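Local coordinates for Exo-poly-alpha-D-galacturonosidase (Thermotoga maritima, PDB 3JUR), which probably hydrolyses the alpha-1,4 linkages of polygalacturonate as a family 28 glycoside hydrolase, a parallel beta-helix enzyme that assembles as a tetramer, at residues L328-I341 against Y362-V376. Numbering follows the deposited sequence.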
loop_
_atom_site.group_PDB
_atom_site.type_symbol
_atom_site.label_atom_id
_atom_site.label_comp_id
_atom_site.label_asym_id
_atom_site.label_seq_id
_atom_site.Cartn_x
_atom_site.Cartn_y
_atom_site.Cartn_z
ATOM N N LEU D 328 22.039 0.479 -17.876
ATOM C CA LEU D 328 22.378 0.107 -19.255
ATOM C C LEU D 328 22.461 1.367 -20.130
ATOM O O LEU D 328 21.521 2.170 -20.171
ATOM C CB LEU D 328 21.378 -0.912 -19.828
ATOM C CG LEU D 328 21.460 -2.383 -19.372
ATOM C CD1 LEU D 328 21.118 -2.569 -17.896
ATOM C CD2 LEU D 328 20.562 -3.268 -20.214
ATOM N N LYS D 329 23.607 1.546 -20.796
ATOM C CA LYS D 329 23.882 2.729 -21.622
ATOM C C LYS D 329 24.281 2.323 -23.033
ATOM O O LYS D 329 25.149 1.465 -23.215
ATOM C CB LYS D 329 25.064 3.543 -21.076
ATOM C CG LYS D 329 25.164 3.685 -19.587
ATOM C CD LYS D 329 26.342 4.575 -19.209
ATOM C CE LYS D 329 27.635 3.776 -19.065
ATOM N NZ LYS D 329 28.705 4.594 -18.413
ATOM N N THR D 330 23.682 2.976 -24.025
ATOM C CA THR D 330 24.033 2.780 -25.428
ATOM C C THR D 330 23.443 3.925 -26.255
ATOM O O THR D 330 22.740 4.783 -25.716
ATOM C CB THR D 330 23.529 1.418 -25.962
ATOM O OG1 THR D 330 24.006 1.210 -27.300
ATOM C CG2 THR D 330 21.988 1.357 -25.935
ATOM N N ASN D 331 23.745 3.943 -27.551
ATOM C CA ASN D 331 23.126 4.875 -28.493
ATOM C C ASN D 331 23.184 4.319 -29.916
ATOM O O ASN D 331 23.726 3.231 -30.131
ATOM C CB ASN D 331 23.765 6.268 -28.407
ATOM C CG ASN D 331 25.259 6.258 -28.722
ATOM O OD1 ASN D 331 25.725 5.512 -29.586
ATOM N ND2 ASN D 331 26.011 7.102 -28.029
ATOM N N SER D 332 22.637 5.059 -30.884
ATOM C CA SER D 332 22.567 4.568 -32.265
ATOM C C SER D 332 23.875 4.681 -33.078
ATOM O O SER D 332 23.885 4.378 -34.273
ATOM C CB SER D 332 21.374 5.184 -33.016
ATOM O OG SER D 332 21.433 6.600 -33.023
ATOM N N ARG D 333 24.968 5.104 -32.444
ATOM C CA ARG D 333 26.297 4.961 -33.059
ATOM C C ARG D 333 26.890 3.585 -32.738
ATOM O O ARG D 333 27.819 3.150 -33.415
ATOM C CB ARG D 333 27.292 6.035 -32.585
ATOM C CG ARG D 333 26.707 7.394 -32.266
ATOM C CD ARG D 333 27.096 8.444 -33.276
ATOM N NE ARG D 333 28.409 9.016 -33.002
ATOM C CZ ARG D 333 28.743 10.285 -33.236
ATOM N NH1 ARG D 333 27.853 11.139 -33.727
ATOM N NH2 ARG D 333 29.972 10.704 -32.963
ATOM N N ARG D 334 26.354 2.913 -31.710
ATOM C CA ARG D 334 26.984 1.718 -31.134
ATOM C C ARG D 334 26.680 0.403 -31.837
ATOM O O ARG D 334 27.541 -0.472 -31.894
ATOM C CB ARG D 334 26.622 1.555 -29.652
ATOM C CG ARG D 334 27.137 2.631 -28.719
ATOM C CD ARG D 334 28.637 2.524 -28.452
ATOM N NE ARG D 334 29.003 3.480 -27.413
ATOM C CZ ARG D 334 29.223 4.778 -27.623
ATOM N NH1 ARG D 334 29.156 5.291 -28.849
ATOM N NH2 ARG D 334 29.519 5.564 -26.598
ATOM N N GLY D 335 25.457 0.241 -32.329
ATOM C CA GLY D 335 24.993 -1.071 -32.782
ATOM C C GLY D 335 25.118 -2.067 -31.641
ATOM O O GLY D 335 24.993 -1.693 -30.471
ATOM N N GLY D 336 25.377 -3.329 -31.981
ATOM C CA GLY D 336 25.522 -4.392 -30.991
ATOM C C GLY D 336 24.241 -4.674 -30.234
ATOM O O GLY D 336 23.139 -4.357 -30.708
ATOM N N TYR D 337 24.387 -5.273 -29.053
ATOM C CA TYR D 337 23.243 -5.658 -28.227
ATOM C C TYR D 337 23.586 -5.683 -26.737
ATOM O O TYR D 337 24.754 -5.779 -26.356
ATOM C CB TYR D 337 22.682 -7.025 -28.667
ATOM C CG TYR D 337 23.695 -8.152 -28.634
ATOM C CD1 TYR D 337 23.941 -8.858 -27.450
ATOM C CD2 TYR D 337 24.412 -8.508 -29.780
ATOM C CE1 TYR D 337 24.873 -9.890 -27.408
ATOM C CE2 TYR D 337 25.355 -9.543 -29.744
ATOM C CZ TYR D 337 25.573 -10.228 -28.548
ATOM O OH TYR D 337 26.495 -11.249 -28.488
ATOM N N MET D 338 22.553 -5.562 -25.911
ATOM C CA MET D 338 22.605 -5.901 -24.494
ATOM C C MET D 338 21.370 -6.740 -24.246
ATOM O O MET D 338 20.248 -6.296 -24.515
ATOM C CB MET D 338 22.602 -4.642 -23.607
ATOM C CG MET D 338 23.792 -3.718 -23.850
ATOM S SD MET D 338 23.813 -2.246 -22.813
ATOM C CE MET D 338 22.534 -1.273 -23.591
ATOM N N GLU D 339 21.568 -7.971 -23.781
ATOM C CA GLU D 339 20.451 -8.901 -23.599
ATOM C C GLU D 339 20.761 -10.023 -22.617
ATOM O O GLU D 339 21.923 -10.386 -22.433
ATOM C CB GLU D 339 19.987 -9.488 -24.941
ATOM C CG GLU D 339 21.003 -10.343 -25.664
ATOM C CD GLU D 339 20.441 -10.950 -26.940
ATOM O OE1 GLU D 339 19.542 -10.335 -27.555
ATOM O OE2 GLU D 339 20.905 -12.042 -27.335
ATOM N N ASN D 340 19.710 -10.574 -22.011
ATOM C CA ASN D 340 19.845 -11.598 -20.985
ATOM C C ASN D 340 20.723 -11.109 -19.838
ATOM O O ASN D 340 21.772 -11.701 -19.534
ATOM C CB ASN D 340 20.367 -12.918 -21.576
ATOM C CG ASN D 340 19.255 -13.889 -21.919
ATOM O OD1 ASN D 340 18.070 -13.581 -21.772
ATOM N ND2 ASN D 340 19.634 -15.086 -22.357
ATOM N N ILE D 341 20.303 -9.997 -19.239
ATOM C CA ILE D 341 20.976 -9.418 -18.088
ATOM C C ILE D 341 20.083 -9.692 -16.879
ATOM O O ILE D 341 18.890 -9.345 -16.885
ATOM C CB ILE D 341 21.217 -7.877 -18.255
ATOM C CG1 ILE D 341 21.789 -7.541 -19.642
ATOM C CG2 ILE D 341 22.127 -7.332 -17.126
ATOM C CD1 ILE D 341 23.177 -8.155 -19.958
ATOM N N TYR D 362 22.610 7.738 -24.972
ATOM C CA TYR D 362 23.874 8.060 -24.319
ATOM C C TYR D 362 24.696 9.114 -25.071
ATOM O O TYR D 362 24.914 8.987 -26.281
ATOM C CB TYR D 362 24.702 6.792 -24.138
ATOM C CG TYR D 362 25.947 7.017 -23.332
ATOM C CD1 TYR D 362 25.879 7.168 -21.945
ATOM C CD2 TYR D 362 27.194 7.097 -23.949
ATOM C CE1 TYR D 362 27.015 7.389 -21.196
ATOM C CE2 TYR D 362 28.343 7.310 -23.200
ATOM C CZ TYR D 362 28.242 7.449 -21.825
ATOM O OH TYR D 362 29.368 7.658 -21.072
ATOM N N ASP D 363 25.149 10.133 -24.336
ATOM C CA ASP D 363 25.894 11.301 -24.877
ATOM C C ASP D 363 25.131 12.108 -25.940
ATOM O O ASP D 363 25.718 12.959 -26.613
ATOM C CB ASP D 363 27.283 10.906 -25.425
ATOM C CG ASP D 363 28.337 10.717 -24.330
ATOM O OD1 ASP D 363 28.043 10.942 -23.139
ATOM O OD2 ASP D 363 29.479 10.339 -24.669
ATOM N N ASN D 364 23.831 11.849 -26.076
ATOM C CA ASN D 364 22.983 12.491 -27.097
ATOM C C ASN D 364 23.558 12.389 -28.513
ATOM O O ASN D 364 23.476 13.329 -29.298
ATOM C CB ASN D 364 22.677 13.952 -26.734
ATOM C CG ASN D 364 21.837 14.072 -25.479
ATOM O OD1 ASN D 364 20.610 14.189 -25.545
ATOM N ND2 ASN D 364 22.490 14.022 -24.323
ATOM N N GLU D 365 24.131 11.230 -28.819
ATOM C CA GLU D 365 24.777 10.983 -30.095
ATOM C C GLU D 365 24.002 9.952 -30.888
ATOM O O GLU D 365 23.495 8.977 -30.320
ATOM C CB GLU D 365 26.210 10.507 -29.884
ATOM C CG GLU D 365 27.145 11.603 -29.417
ATOM C CD GLU D 365 28.564 11.119 -29.209
ATOM O OE1 GLU D 365 29.475 11.975 -29.175
ATOM O OE2 GLU D 365 28.770 9.890 -29.079
ATOM N N GLU D 366 23.931 10.171 -32.198
ATOM C CA GLU D 366 23.124 9.347 -33.093
ATOM C C GLU D 366 23.904 8.846 -34.302
ATOM O O GLU D 366 24.887 9.458 -34.717
ATOM C CB GLU D 366 21.899 10.127 -33.574
ATOM C CG GLU D 366 20.873 10.421 -32.488
ATOM C CD GLU D 366 19.560 10.917 -33.059
ATOM O OE1 GLU D 366 19.577 11.907 -33.823
ATOM O OE2 GLU D 366 18.511 10.316 -32.745
ATOM N N GLY D 367 23.446 7.731 -34.863
ATOM C CA GLY D 367 24.058 7.145 -36.052
ATOM C C GLY D 367 23.149 6.133 -36.723
ATOM O O GLY D 367 21.926 6.174 -36.558
ATOM N N GLU D 368 23.757 5.207 -37.456
ATOM C CA GLU D 368 23.021 4.258 -38.293
ATOM C C GLU D 368 22.997 2.840 -37.733
ATOM O O GLU D 368 22.608 1.905 -38.436
ATOM C CB GLU D 368 23.613 4.239 -39.710
ATOM C CG GLU D 368 23.039 5.294 -40.649
ATOM C CD GLU D 368 23.563 6.702 -40.387
ATOM O OE1 GLU D 368 24.514 6.864 -39.584
ATOM O OE2 GLU D 368 23.021 7.650 -40.998
ATOM N N TYR D 369 23.408 2.683 -36.477
ATOM C CA TYR D 369 23.540 1.355 -35.870
ATOM C C TYR D 369 22.702 1.213 -34.602
ATOM O O TYR D 369 23.192 1.409 -33.488
ATOM C CB TYR D 369 25.017 1.024 -35.625
ATOM C CG TYR D 369 25.883 1.205 -36.856
ATOM C CD1 TYR D 369 26.046 0.174 -37.780
ATOM C CD2 TYR D 369 26.523 2.422 -37.107
ATOM C CE1 TYR D 369 26.836 0.351 -38.932
ATOM C CE2 TYR D 369 27.307 2.605 -38.237
ATOM C CZ TYR D 369 27.461 1.571 -39.145
ATOM O OH TYR D 369 28.243 1.769 -40.260
ATOM N N LEU D 370 21.428 0.869 -34.792
ATOM C CA LEU D 370 20.463 0.768 -33.700
ATOM C C LEU D 370 20.782 -0.428 -32.794
ATOM O O LEU D 370 20.887 -1.555 -33.272
ATOM C CB LEU D 370 19.026 0.686 -34.245
ATOM C CG LEU D 370 18.470 1.884 -35.033
ATOM C CD1 LEU D 370 17.269 1.484 -35.893
ATOM C CD2 LEU D 370 18.122 3.064 -34.120
ATOM N N PRO D 371 20.969 -0.178 -31.486
ATOM C CA PRO D 371 21.314 -1.261 -30.558
ATOM C C PRO D 371 20.108 -2.117 -30.174
ATOM O O PRO D 371 18.997 -1.601 -30.015
ATOM C CB PRO D 371 21.857 -0.519 -29.334
ATOM C CG PRO D 371 21.237 0.826 -29.388
ATOM C CD PRO D 371 20.945 1.142 -30.821
ATOM N N VAL D 372 20.330 -3.417 -30.034
ATOM C CA VAL D 372 19.284 -4.314 -29.569
ATOM C C VAL D 372 19.360 -4.332 -28.045
ATOM O O VAL D 372 20.376 -4.736 -27.486
ATOM C CB VAL D 372 19.453 -5.748 -30.145
ATOM C CG1 VAL D 372 18.370 -6.680 -29.596
ATOM C CG2 VAL D 372 19.426 -5.733 -31.680
ATOM N N VAL D 373 18.307 -3.855 -27.380
ATOM C CA VAL D 373 18.262 -3.842 -25.909
ATOM C C VAL D 373 16.989 -4.548 -25.465
ATOM O O VAL D 373 15.876 -4.013 -25.609
ATOM C CB VAL D 373 18.343 -2.404 -25.308
ATOM C CG1 VAL D 373 18.381 -2.451 -23.783
ATOM C CG2 VAL D 373 19.582 -1.655 -25.834
ATOM N N ARG D 374 17.158 -5.773 -24.962
ATOM C CA ARG D 374 16.029 -6.623 -24.565
ATOM C C ARG D 374 16.376 -7.651 -23.490
ATOM O O ARG D 374 17.556 -7.904 -23.210
ATOM C CB ARG D 374 15.394 -7.309 -25.782
ATOM C CG ARG D 374 16.347 -7.565 -26.930
ATOM C CD ARG D 374 16.789 -9.007 -27.080
ATOM N NE ARG D 374 15.916 -9.748 -27.989
ATOM C CZ ARG D 374 16.324 -10.633 -28.897
ATOM N NH1 ARG D 374 17.611 -10.907 -29.060
ATOM N NH2 ARG D 374 15.432 -11.246 -29.659
ATOM N N SER D 375 15.335 -8.226 -22.888
ATOM C CA SER D 375 15.466 -9.326 -21.923
ATOM C C SER D 375 16.341 -8.988 -20.721
ATOM O O SER D 375 17.403 -9.588 -20.506
ATOM C CB SER D 375 15.947 -10.599 -22.628
ATOM O OG SER D 375 15.043 -10.912 -23.666
ATOM N N VAL D 376 15.893 -7.994 -19.959
ATOM C CA VAL D 376 16.547 -7.598 -18.722
ATOM C C VAL D 376 15.593 -7.961 -17.590
ATOM O O VAL D 376 14.397 -7.622 -17.630
ATOM C CB VAL D 376 16.893 -6.078 -18.699
ATOM C CG1 VAL D 376 17.648 -5.702 -17.411
ATOM C CG2 VAL D 376 17.721 -5.688 -19.929
HETATM O O HOH W 1 30.566 4.616 -21.306
HETATM O O HOH W 2 28.735 7.780 -18.394
HETATM O O HOH W 3 19.037 7.592 -32.212
#
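In the right-handed parallel beta-helix, two successive coils stack at L328-I341 and Y362-V376, loop on loop and strand on strand. In the loop half the grip is that of N331 on Y362: ND2 of N331 donates to the backbone O of Y362 at 2.8 Å, nearly straight at 170° and with the acceptor close to the amide plane. The side chain reaches it with CG of N331 set between its own N and carbonyl carbon (chi1 60°), while OD1 accepts from R333 N, closing an Asx turn. With alanine in place of N331, the Y362 carbonyl would probably lose this donor and R333 N the acceptor that closes the Asx turn, so that the turn is likely to be held less firmly. Alongside, Y362 N returns a bond to T330 O, and the Y362 ring lies obliquely against the aliphatic chain of K329, whose CD comes within 3.5 Å of Y362 CE1; K329 NZ, salt-bridged to D261, shares a water with Y362 OH. Further round the loop OG of S332 takes the G367 N-H at 3.0 Å and holds a water that donates to E366, and the P371 ring packs on T330.

Such coil-to-coil stacking, which defines the parallel beta-helix fold that family 28 enzymes share, continues in strands 337-341 and 372-376, which run parallel, 6° apart with axes 4.7 Å from each other. V372 is bonded through its N to G336 O and through its O to M338 N. Inside the coil, CE of M338 lies beside CG2 of V373 at 3.7 Å. On the other face NH1 of R374 meets OE1 of E339 on its syn side at 2.5 Å, a salt bridge nearly in the guanidinium plane.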